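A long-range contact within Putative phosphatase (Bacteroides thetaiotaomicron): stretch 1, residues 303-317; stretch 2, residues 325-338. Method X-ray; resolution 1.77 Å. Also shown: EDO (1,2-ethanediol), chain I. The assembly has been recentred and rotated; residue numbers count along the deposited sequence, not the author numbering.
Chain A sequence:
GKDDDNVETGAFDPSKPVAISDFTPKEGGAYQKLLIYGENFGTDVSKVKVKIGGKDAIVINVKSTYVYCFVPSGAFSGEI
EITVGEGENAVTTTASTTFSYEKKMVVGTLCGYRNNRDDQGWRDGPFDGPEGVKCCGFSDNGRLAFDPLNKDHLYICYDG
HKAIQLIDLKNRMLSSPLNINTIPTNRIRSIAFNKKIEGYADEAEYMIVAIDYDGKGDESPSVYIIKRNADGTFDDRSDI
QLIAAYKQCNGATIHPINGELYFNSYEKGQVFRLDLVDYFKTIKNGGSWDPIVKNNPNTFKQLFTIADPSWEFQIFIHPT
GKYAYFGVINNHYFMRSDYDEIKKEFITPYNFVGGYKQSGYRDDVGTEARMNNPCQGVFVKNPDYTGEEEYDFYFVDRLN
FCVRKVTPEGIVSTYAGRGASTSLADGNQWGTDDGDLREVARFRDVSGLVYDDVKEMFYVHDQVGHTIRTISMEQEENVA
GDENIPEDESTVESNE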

ATOM      1  N   LEU A 303      15.323  -6.335  33.347  1.00 17.10           N
ATOM      2  CA  LEU A 303      13.874  -6.329  33.165  1.00 16.74           C
ATOM      3  C   LEU A 303      13.310  -7.671  32.724  1.00 16.63           C
ATOM      4  O   LEU A 303      12.242  -8.080  33.186  1.00 16.85           O
ATOM      5  CB  LEU A 303      13.467  -5.263  32.135  1.00 16.91           C
ATOM      6  CG  LEU A 303      13.874  -3.812  32.421  1.00 16.91           C
ATOM      7  CD1 LEU A 303      13.300  -2.871  31.363  1.00 17.38           C
ATOM      8  CD2 LEU A 303      13.423  -3.390  33.801  1.00 16.23           C
ATOM      9  N   PHE A 304      14.028  -8.329  31.819  1.00 16.33           N
ATOM     10  CA  PHE A 304      13.618  -9.593  31.230  1.00 16.17           C
ATOM     11  C   PHE A 304      14.690 -10.103  30.279  1.00 16.03           C
ATOM     12  O   PHE A 304      15.712  -9.421  30.040  1.00 15.80           O
ATOM     13  CB  PHE A 304      12.292  -9.419  30.461  1.00 16.04           C
ATOM     14  CG  PHE A 304      12.213  -8.129  29.657  1.00 15.77           C
ATOM     15  CD1 PHE A 304      12.964  -7.954  28.505  1.00 14.83           C
ATOM     16  CD2 PHE A 304      11.366  -7.106  30.054  1.00 15.73           C
ATOM     17  CE1 PHE A 304      12.887  -6.763  27.769  1.00 16.42           C
ATOM     18  CE2 PHE A 304      11.291  -5.914  29.333  1.00 17.24           C
ATOM     19  CZ  PHE A 304      12.054  -5.747  28.187  1.00 16.37           C
ATOM     20  N   THR A 305      14.465 -11.323  29.788  1.00 15.69           N
ATOM     21  CA  THR A 305      15.225 -11.929  28.708  1.00 15.68           C
ATOM     22  C   THR A 305      14.201 -11.912  27.571  1.00 16.02           C
ATOM     23  O   THR A 305      13.046 -12.282  27.793  1.00 16.03           O
ATOM     24  CB  THR A 305      15.704 -13.340  29.045  1.00 16.10           C
ATOM     25  OG1 THR A 305      14.607 -14.121  29.539  1.00 15.54           O
ATOM     26  CG2 THR A 305      16.799 -13.289  30.118  1.00 16.25           C
ATOM     27  N   ILE A 306      14.575 -11.498  26.363  1.00 15.56           N
ATOM     28  CA  ILE A 306      13.562 -11.374  25.303  1.00 15.63           C
ATOM     29  C   ILE A 306      13.117 -12.681  24.626  1.00 16.21           C
ATOM     30  O   ILE A 306      12.000 -12.750  24.147  1.00 16.43           O
ATOM     31  CB  ILE A 306      13.961 -10.312  24.220  1.00 15.60           C
ATOM     32  CG1 ILE A 306      15.061 -10.821  23.277  1.00 15.49           C
ATOM     33  CG2 ILE A 306      14.347  -8.988  24.916  1.00 14.55           C
ATOM     34  CD1 ILE A 306      15.437  -9.817  22.139  1.00 14.80           C
ATOM     35  N   ALA A 307      13.995 -13.682  24.580  1.00 16.68           N
ATOM     36  CA  ALA A 307      13.720 -14.960  23.929  1.00 17.37           C
ATOM     37  C   ALA A 307      14.618 -16.067  24.496  1.00 18.00           C
ATOM     38  O   ALA A 307      14.632 -16.292  25.704  1.00 18.46           O
ATOM     39  CB  ALA A 307      13.898 -14.835  22.417  1.00 16.79           C
ATOM     40  N   ASP A 308      15.390 -16.716  23.629  1.00 18.37           N
ATOM     41  CA  ASP A 308      16.284 -17.806  24.020  1.00 18.96           C
ATOM     42  C   ASP A 308      17.730 -17.344  24.125  1.00 18.52           C
ATOM     43  O   ASP A 308      18.036 -16.201  23.791  1.00 18.22           O
ATOM     44  CB  ASP A 308      16.159 -18.915  22.992  1.00 19.00           C
ATOM     45  CG  ASP A 308      14.783 -19.479  22.958  1.00 21.95           C
ATOM     46  OD1 ASP A 308      14.346 -20.004  24.013  1.00 24.42           O
ATOM     47  OD2 ASP A 308      14.157 -19.397  21.880  1.00 26.54           O
ATOM     48  N   PRO A 309      18.621 -18.218  24.620  1.00 17.74           N
ATOM     49  CA  PRO A 309      20.022 -17.806  24.738  1.00 17.25           C
ATOM     50  C   PRO A 309      20.691 -17.556  23.395  1.00 16.62           C
ATOM     51  O   PRO A 309      20.230 -18.058  22.366  1.00 16.48           O
ATOM     52  CB  PRO A 309      20.681 -19.008  25.430  1.00 17.15           C
ATOM     53  CG  PRO A 309      19.577 -19.654  26.176  1.00 17.78           C
ATOM     54  CD  PRO A 309      18.372 -19.492  25.316  1.00 17.82           C
ATOM     55  N   SER A 310      21.773 -16.789  23.426  1.00 15.84           N
ATOM     56  CA  SER A 310      22.549 -16.465  22.237  1.00 15.79           C
ATOM     57  C   SER A 310      21.703 -15.649  21.253  1.00 15.43           C
ATOM     58  O   SER A 310      21.573 -16.008  20.086  1.00 15.61           O
ATOM     59  CB  SER A 310      23.104 -17.740  21.597  1.00 15.59           C
ATOM     60  OG  SER A 310      23.952 -18.421  22.523  1.00 15.20           O
ATOM     61  N   TRP A 311      21.144 -14.549  21.760  1.00 15.26           N
ATOM     62  CA  TRP A 311      20.244 -13.695  21.001  1.00 14.90           C
ATOM     63  C   TRP A 311      20.938 -12.348  20.796  1.00 14.88           C
ATOM     64  O   TRP A 311      21.156 -11.606  21.757  1.00 14.68           O
ATOM     65  CB  TRP A 311      18.932 -13.529  21.775  1.00 15.17           C
ATOM     66  CG  TRP A 311      17.705 -13.894  20.953  1.00 15.88           C
ATOM     67  CD1 TRP A 311      16.679 -13.071  20.558  1.00 16.51           C
ATOM     68  CD2 TRP A 311      17.403 -15.191  20.417  1.00 17.03           C
ATOM     69  NE1 TRP A 311      15.756 -13.791  19.827  1.00 17.41           N
ATOM     70  CE2 TRP A 311      16.189 -15.084  19.712  1.00 16.38           C
ATOM     71  CE3 TRP A 311      18.058 -16.433  20.454  1.00 17.71           C
ATOM     72  CZ2 TRP A 311      15.603 -16.177  19.064  1.00 17.35           C
ATOM     73  CZ3 TRP A 311      17.475 -17.520  19.810  1.00 18.45           C
ATOM     74  CH2 TRP A 311      16.260 -17.384  19.130  1.00 18.14           C
ATOM     75  N   GLU A 312      21.319 -12.064  19.555  1.00 14.50           N
ATOM     76  CA  GLU A 312      22.036 -10.832  19.219  1.00 15.02           C
ATOM     77  C   GLU A 312      21.052  -9.768  18.774  1.00 14.90           C
ATOM     78  O   GLU A 312      20.400  -9.935  17.737  1.00 15.22           O
ATOM     79  CB  GLU A 312      23.032 -11.108  18.100  1.00 14.99           C
ATOM     80  CG  GLU A 312      23.957  -9.930  17.809  1.00 15.58           C
ATOM     81  CD  GLU A 312      24.845 -10.146  16.608  1.00 16.75           C
ATOM     82  OE1 GLU A 312      24.748 -11.194  15.938  1.00 19.57           O
ATOM     83  OE2 GLU A 312      25.662  -9.250  16.329  1.00 15.75           O
ATOM     84  N   PHE A 313      20.959  -8.658  19.508  1.00 14.57           N
ATOM     85  CA  PHE A 313      19.970  -7.632  19.143  1.00 14.30           C
ATOM     86  C   PHE A 313      20.260  -6.226  19.621  1.00 14.08           C
ATOM     87  O   PHE A 313      21.007  -6.021  20.575  1.00 13.31           O
ATOM     88  CB  PHE A 313      18.562  -8.034  19.651  1.00 14.27           C
ATOM     89  CG  PHE A 313      18.412  -8.033  21.156  1.00 14.79           C
ATOM     90  CD1 PHE A 313      18.733  -9.164  21.908  1.00 15.94           C
ATOM     91  CD2 PHE A 313      17.915  -6.920  21.821  1.00 14.32           C
ATOM     92  CE1 PHE A 313      18.581  -9.169  23.294  1.00 15.59           C
ATOM     93  CE2 PHE A 313      17.760  -6.919  23.215  1.00 15.82           C
ATOM     94  CZ  PHE A 313      18.102  -8.045  23.948  1.00 14.76           C
ATOM     95  N   GLN A 314      19.627  -5.271  18.937  1.00 14.03           N
ATOM     96  CA  GLN A 314      19.682  -3.864  19.293  1.00 14.12           C
ATOM     97  C   GLN A 314      18.270  -3.330  19.545  1.00 13.82           C
ATOM     98  O   GLN A 314      17.272  -3.938  19.129  1.00 12.47           O
ATOM     99  CB  GLN A 314      20.414  -3.039  18.226  1.00 14.85           C
ATOM    100  CG  GLN A 314      21.860  -3.441  18.123  1.00 15.01           C
ATOM    101  CD  GLN A 314      22.686  -2.497  17.290  1.00 17.34           C
ATOM    102  OE1 GLN A 314      22.232  -1.972  16.265  1.00 15.96           O
ATOM    103  NE2 GLN A 314      23.921  -2.272  17.731  1.00 18.77           N
ATOM    104  N   ILE A 315      18.213  -2.203  20.256  1.00 13.39           N
ATOM    105  CA  ILE A 315      16.969  -1.583  20.696  1.00 13.31           C
ATOM    106  C   ILE A 315      16.773  -0.243  19.993  1.00 13.45           C
ATOM    107  O   ILE A 315      17.648   0.644  20.066  1.00 13.59           O
ATOM    108  CB  ILE A 315      17.000  -1.364  22.225  1.00 13.59           C
ATOM    109  CG1 ILE A 315      17.297  -2.685  22.955  1.00 14.72           C
ATOM    110  CG2 ILE A 315      15.697  -0.753  22.728  1.00 13.17           C
ATOM    111  CD1 ILE A 315      17.572  -2.505  24.457  1.00 16.00           C
ATOM    112  N   PHE A 316      15.631  -0.102  19.326  1.00 12.75           N
ATOM    113  CA  PHE A 316      15.272   1.118  18.589  1.00 12.84           C
ATOM    114  C   PHE A 316      13.986   1.666  19.184  1.00 12.77           C
ATOM    115  O   PHE A 316      12.915   1.040  19.075  1.00 12.76           O
ATOM    116  CB  PHE A 316      15.122   0.823  17.087  1.00 12.96           C
ATOM    117  CG  PHE A 316      16.292   0.083  16.513  1.00 12.14           C
ATOM    118  CD1 PHE A 316      17.487   0.738  16.247  1.00 12.97           C
ATOM    119  CD2 PHE A 316      16.209  -1.280  16.250  1.00 13.29           C
ATOM    120  CE1 PHE A 316      18.575   0.055  15.759  1.00 12.09           C
ATOM    121  CE2 PHE A 316      17.298  -1.969  15.734  1.00 13.92           C
ATOM    122  CZ  PHE A 316      18.485  -1.302  15.489  1.00 12.77           C
ATOM    123  N   ILE A 317      14.092   2.820  19.841  1.00 12.47           N
ATOM    124  CA  ILE A 317      12.951   3.406  20.560  1.00 12.60           C
ATOM    125  C   ILE A 317      12.246   4.480  19.723  1.00 12.76           C
ATOM    126  O   ILE A 317      12.894   5.322  19.109  1.00 13.18           O
ATOM    127  CB  ILE A 317      13.387   3.988  21.919  1.00 12.78           C
ATOM    128  CG1 ILE A 317      14.140   2.923  22.737  1.00 11.72           C
ATOM    129  CG2 ILE A 317      12.179   4.526  22.699  1.00 11.53           C
ATOM    130  CD1 ILE A 317      14.770   3.453  24.043  1.00 11.63           C
ATOM    131  N   TYR A 325      11.299  -1.243  19.143  1.00 13.34           N
ATOM    132  CA  TYR A 325      11.479  -2.463  18.381  1.00 13.52           C
ATOM    133  C   TYR A 325      12.841  -3.060  18.749  1.00 13.88           C
ATOM    134  O   TYR A 325      13.832  -2.336  18.867  1.00 13.51           O
ATOM    135  CB  TYR A 325      11.423  -2.229  16.864  1.00 13.29           C
ATOM    136  CG  TYR A 325      10.115  -1.708  16.312  1.00 13.44           C
ATOM    137  CD1 TYR A 325       8.894  -2.016  16.906  1.00 13.65           C
ATOM    138  CD2 TYR A 325      10.089  -0.993  15.126  1.00 13.50           C
ATOM    139  CE1 TYR A 325       7.708  -1.563  16.371  1.00 14.46           C
ATOM    140  CE2 TYR A 325       8.897  -0.541  14.582  1.00 12.89           C
ATOM    141  CZ  TYR A 325       7.715  -0.828  15.202  1.00 14.47           C
ATOM    142  OH  TYR A 325       6.540  -0.365  14.657  1.00 14.63           O
ATOM    143  N   PHE A 326      12.889  -4.372  18.957  1.00 14.00           N
ATOM    144  CA  PHE A 326      14.144  -5.059  19.221  1.00 14.45           C
ATOM    145  C   PHE A 326      14.492  -5.837  17.953  1.00 14.38           C
ATOM    146  O   PHE A 326      13.777  -6.776  17.582  1.00 13.97           O
ATOM    147  CB  PHE A 326      14.067  -6.022  20.421  1.00 15.14           C
ATOM    148  CG  PHE A 326      13.616  -5.388  21.715  1.00 16.86           C
ATOM    149  CD1 PHE A 326      13.843  -4.052  21.987  1.00 21.16           C
ATOM    150  CD2 PHE A 326      13.053  -6.160  22.703  1.00 21.91           C
ATOM    151  CE1 PHE A 326      13.453  -3.491  23.204  1.00 22.56           C
ATOM    152  CE2 PHE A 326      12.674  -5.595  23.924  1.00 22.76           C
ATOM    153  CZ  PHE A 326      12.871  -4.262  24.157  1.00 21.40           C
ATOM    154  N   GLY A 327      15.577  -5.443  17.287  1.00 13.94           N
ATOM    155  CA  GLY A 327      16.009  -6.096  16.054  1.00 14.02           C
ATOM    156  C   GLY A 327      16.950  -7.248  16.348  1.00 13.92           C
ATOM    157  O   GLY A 327      18.097  -7.018  16.753  1.00 14.44           O
ATOM    158  N   VAL A 328      16.469  -8.475  16.146  1.00 13.55           N
ATOM    159  CA  VAL A 328      17.248  -9.692  16.418  1.00 13.58           C
ATOM    160  C   VAL A 328      18.068 -10.007  15.167  1.00 13.59           C
ATOM    161  O   VAL A 328      17.615 -10.667  14.240  1.00 13.61           O
ATOM    162  CB  VAL A 328      16.349 -10.867  16.874  1.00 13.66           C
ATOM    163  CG1 VAL A 328      17.196 -12.031  17.356  1.00 14.07           C
ATOM    164  CG2 VAL A 328      15.422 -10.424  17.999  1.00 12.73           C
ATOM    165  N   ILE A 329      19.280  -9.454  15.152  1.00 14.13           N
ATOM    166  CA  ILE A 329      20.222  -9.549  14.042  1.00 14.31           C
ATOM    167  C   ILE A 329      20.505 -10.975  13.576  1.00 14.87           C
ATOM    168  O   ILE A 329      20.448 -11.267  12.377  1.00 15.00           O
ATOM    169  CB  ILE A 329      21.580  -8.895  14.460  1.00 14.63           C
ATOM    170  CG1 ILE A 329      21.399  -7.409  14.778  1.00 15.43           C
ATOM    171  CG2 ILE A 329      22.648  -9.089  13.380  1.00 14.05           C
ATOM    172  CD1 ILE A 329      22.604  -6.816  15.568  1.00 14.71           C
ATOM    173  N   ASN A 330      20.777 -11.867  14.525  1.00 14.93           N
ATOM    174  CA  ASN A 330      21.156 -13.235  14.178  1.00 15.34           C
ATOM    175  C   ASN A 330      20.000 -14.224  13.976  1.00 15.55           C
ATOM    176  O   ASN A 330      20.238 -15.348  13.545  1.00 16.85           O
ATOM    177  CB  ASN A 330      22.166 -13.802  15.203  1.00 15.70           C
ATOM    178  CG  ASN A 330      21.573 -14.027  16.597  1.00 15.42           C
ATOM    179  OD1 ASN A 330      20.591 -13.413  16.992  1.00 15.95           O
ATOM    180  ND2 ASN A 330      22.225 -14.891  17.369  1.00 16.35           N
ATOM    181  N   ASN A 331      18.763 -13.812  14.254  1.00 15.51           N
ATOM    182  CA  ASN A 331      17.615 -14.713  14.096  1.00 15.31           C
ATOM    183  C   ASN A 331      16.471 -14.199  13.205  1.00 14.71           C
ATOM    184  O   ASN A 331      15.403 -14.807  13.126  1.00 14.27           O
ATOM    185  CB  ASN A 331      17.162 -15.207  15.474  1.00 15.55           C
ATOM    186  CG  ASN A 331      18.116 -16.257  16.039  1.00 16.11           C
ATOM    187  OD1 ASN A 331      18.307 -17.323  15.436  1.00 16.65           O
ATOM    188  ND2 ASN A 331      18.695 -15.978  17.199  1.00 14.67           N
ATOM    189  N   HIS A 332      16.728 -13.076  12.539  1.00 14.20           N
ATOM    190  CA  HIS A 332      15.917 -12.567  11.431  1.00 13.50           C
ATOM    191  C   HIS A 332      14.487 -12.091  11.699  1.00 13.27           C
ATOM    192  O   HIS A 332      13.597 -12.297  10.882  1.00 13.47           O
ATOM    193  CB  HIS A 332      15.958 -13.635  10.311  1.00 13.10           C
ATOM    194  CG  HIS A 332      17.303 -14.281  10.175  1.00 13.56           C
ATOM    195  ND1 HIS A 332      18.425 -13.582   9.776  1.00 13.70           N
ATOM    196  CD2 HIS A 332      17.719 -15.542  10.444  1.00 14.43           C
ATOM    197  CE1 HIS A 332      19.473 -14.390   9.801  1.00 15.40           C
ATOM    198  NE2 HIS A 332      19.071 -15.586  10.198  1.00 13.82           N
ATOM    199  N   TYR A 333      14.290 -11.393  12.815  1.00 13.13           N
ATOM    200  CA  TYR A 333      12.994 -10.787  13.127  1.00 13.39           C
ATOM    201  C   TYR A 333      13.117  -9.613  14.110  1.00 13.24           C
ATOM    202  O   TYR A 333      14.174  -9.399  14.706  1.00 13.76           O
ATOM    203  CB  TYR A 333      11.990 -11.843  13.660  1.00 13.35           C
ATOM    204  CG  TYR A 333      12.280 -12.394  15.057  1.00 13.69           C
ATOM    205  CD1 TYR A 333      13.387 -13.196  15.299  1.00 15.36           C
ATOM    206  CD2 TYR A 333      11.417 -12.148  16.121  1.00 13.94           C
ATOM    207  CE1 TYR A 333      13.646 -13.710  16.578  1.00 15.40           C
ATOM    208  CE2 TYR A 333      11.670 -12.654  17.396  1.00 13.33           C
ATOM    209  CZ  TYR A 333      12.780 -13.441  17.615  1.00 14.66           C
ATOM    210  OH  TYR A 333      13.031 -13.945  18.876  1.00 16.19           O
ATOM    211  N   PHE A 334      12.032  -8.847  14.228  1.00 13.65           N
ATOM    212  CA  PHE A 334      11.883  -7.775  15.201  1.00 13.27           C
ATOM    213  C   PHE A 334      10.764  -8.110  16.190  1.00 13.32           C
ATOM    214  O   PHE A 334       9.708  -8.667  15.803  1.00 13.53           O
ATOM    215  CB  PHE A 334      11.502  -6.406  14.557  1.00 13.42           C
ATOM    216  CG  PHE A 334      12.620  -5.701  13.850  1.00 12.64           C
ATOM    217  CD1 PHE A 334      12.886  -5.958  12.518  1.00 13.27           C
ATOM    218  CD2 PHE A 334      13.361  -4.709  14.500  1.00 13.75           C
ATOM    219  CE1 PHE A 334      13.932  -5.299  11.862  1.00 12.93           C
ATOM    220  CE2 PHE A 334      14.397  -4.062  13.852  1.00 11.70           C
ATOM    221  CZ  PHE A 334      14.668  -4.353  12.528  1.00 12.97           C
HETATM  222  N   MSE A 335      11.005  -7.769  17.451  1.00 12.97           N
HETATM  223  CA  MSE A 335      10.014  -7.845  18.503  1.00 13.36           C
HETATM  224  C   MSE A 335       9.615  -6.403  18.848  1.00 13.34           C
HETATM  225  O   MSE A 335      10.348  -5.453  18.531  1.00 13.52           O
HETATM  226  CB  MSE A 335      10.563  -8.566  19.737  1.00 13.48           C
HETATM  227  CG  MSE A 335      11.061  -9.984  19.474  1.00 12.88           C
HETATM  228 SE   MSE A 335      11.601 -10.903  21.096  0.75 13.08          SE
HETATM  229  CE  MSE A 335       9.833 -11.253  21.809  1.00 10.92           C
ATOM    230  N   ARG A 336       8.448  -6.245  19.463  1.00 13.21           N
ATOM    231  CA  ARG A 336       7.948  -4.953  19.884  1.00 13.30           C
ATOM    232  C   ARG A 336       7.716  -4.978  21.382  1.00 13.90           C
ATOM    233  O   ARG A 336       7.202  -5.959  21.921  1.00 14.16           O
ATOM    234  CB  ARG A 336       6.657  -4.601  19.168  1.00 13.52           C
ATOM    235  CG  ARG A 336       6.093  -3.202  19.449  1.00 13.64           C
ATOM    236  CD  ARG A 336       4.803  -3.012  18.639  1.00 15.70           C
ATOM    237  NE  ARG A 336       4.199  -1.676  18.711  1.00 17.84           N
ATOM    238  CZ  ARG A 336       3.558  -1.196  19.770  1.00 18.14           C
ATOM    239  NH1 ARG A 336       3.474  -1.912  20.878  1.00 20.62           N
ATOM    240  NH2 ARG A 336       3.021   0.011  19.743  1.00 17.79           N
ATOM    241  N   SER A 337       8.081  -3.882  22.039  1.00 13.80           N
ATOM    242  CA  SER A 337       7.900  -3.733  23.472  1.00 14.23           C
ATOM    243  C   SER A 337       7.200  -2.406  23.809  1.00 14.25           C
ATOM    244  O   SER A 337       7.637  -1.341  23.351  1.00 14.32           O
ATOM    245  CB  SER A 337       9.280  -3.817  24.140  1.00 14.34           C
ATOM    246  OG  SER A 337       9.229  -3.579  25.526  1.00 16.11           O
ATOM    247  N   ASP A 338       6.125  -2.467  24.594  1.00 13.54           N
ATOM    248  CA  ASP A 338       5.425  -1.263  25.057  1.00 14.05           C
ATOM    249  C   ASP A 338       6.131  -0.658  26.283  1.00 13.79           C
ATOM    250  O   ASP A 338       6.744  -1.376  27.071  1.00 13.51           O
ATOM    251  CB  ASP A 338       3.966  -1.565  25.387  1.00 14.08           C
ATOM    252  CG  ASP A 338       3.133  -1.807  24.148  1.00 15.80           C
ATOM    253  OD1 ASP A 338       2.962  -0.845  23.361  1.00 18.46           O
ATOM    254  OD2 ASP A 338       2.649  -2.946  23.954  1.00 13.76           O
TER
HETATM  255  C1  EDO I   8      -0.971  -2.167  21.667  1.00 44.04           C
HETATM  256  O1  EDO I   8      -0.456  -1.275  22.656  1.00 44.45           O
HETATM  257  C2  EDO I   8       0.178  -2.870  20.971  1.00 44.42           C
HETATM  258  O2  EDO I   8       1.057  -3.478  21.920  1.00 43.56           O
HETATM  259  O   HOH W   1      20.834 -17.989  18.234  1.00 16.68           O

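Strand 325-328 runs antiparallel to strand 313-317, and Tyr325 opens the pairing with two backbone hydrogen bonds: its N reaches Phe316 O at 2.8 Å, and its O accepts from Phe316 N at 2.9 Å. Phe326, in a non-hydrogen-bonded pair with Ile315, instead spends its large flat side chain on apolar packing. Its ring meets Ile315 CG2 edge-on through CE1 (3.6 Å), while CD2 lies 3.8 Å from Ile306 CG2 and CE2 4.0 Å from Phe304 CE1. Gly327 bonds to Gln314 in both directions, N to O at 2.9 Å and O to N at 3.2 Å. A CB here would lie only 2.8 Å from Phe334 CE2, a clash, so glycine suits the crowded site. Val328 places CG1 over one face of the Trp311 ring, 3.4 Å from CD1.

Beyond it the ladder frays: Ile329 N makes only a weak hydrogen bond to Glu312 O (2.9 Å). Asn330 takes over with its amide, which can donate and accept at once: ND2 gives to Ser310 O and OD1 receives from Glu312 N, both at 3.0 Å. Asn331 ND2 lies over the Trp311 ring, 3.3 Å from CZ3. Tyr333 OH accepts from Trp311 NE1 at 2.9 Å, satisfying the buried indole. Selenomethionine Met335 adds apolar packing, its SE 4.0 Å from Ile306 CB.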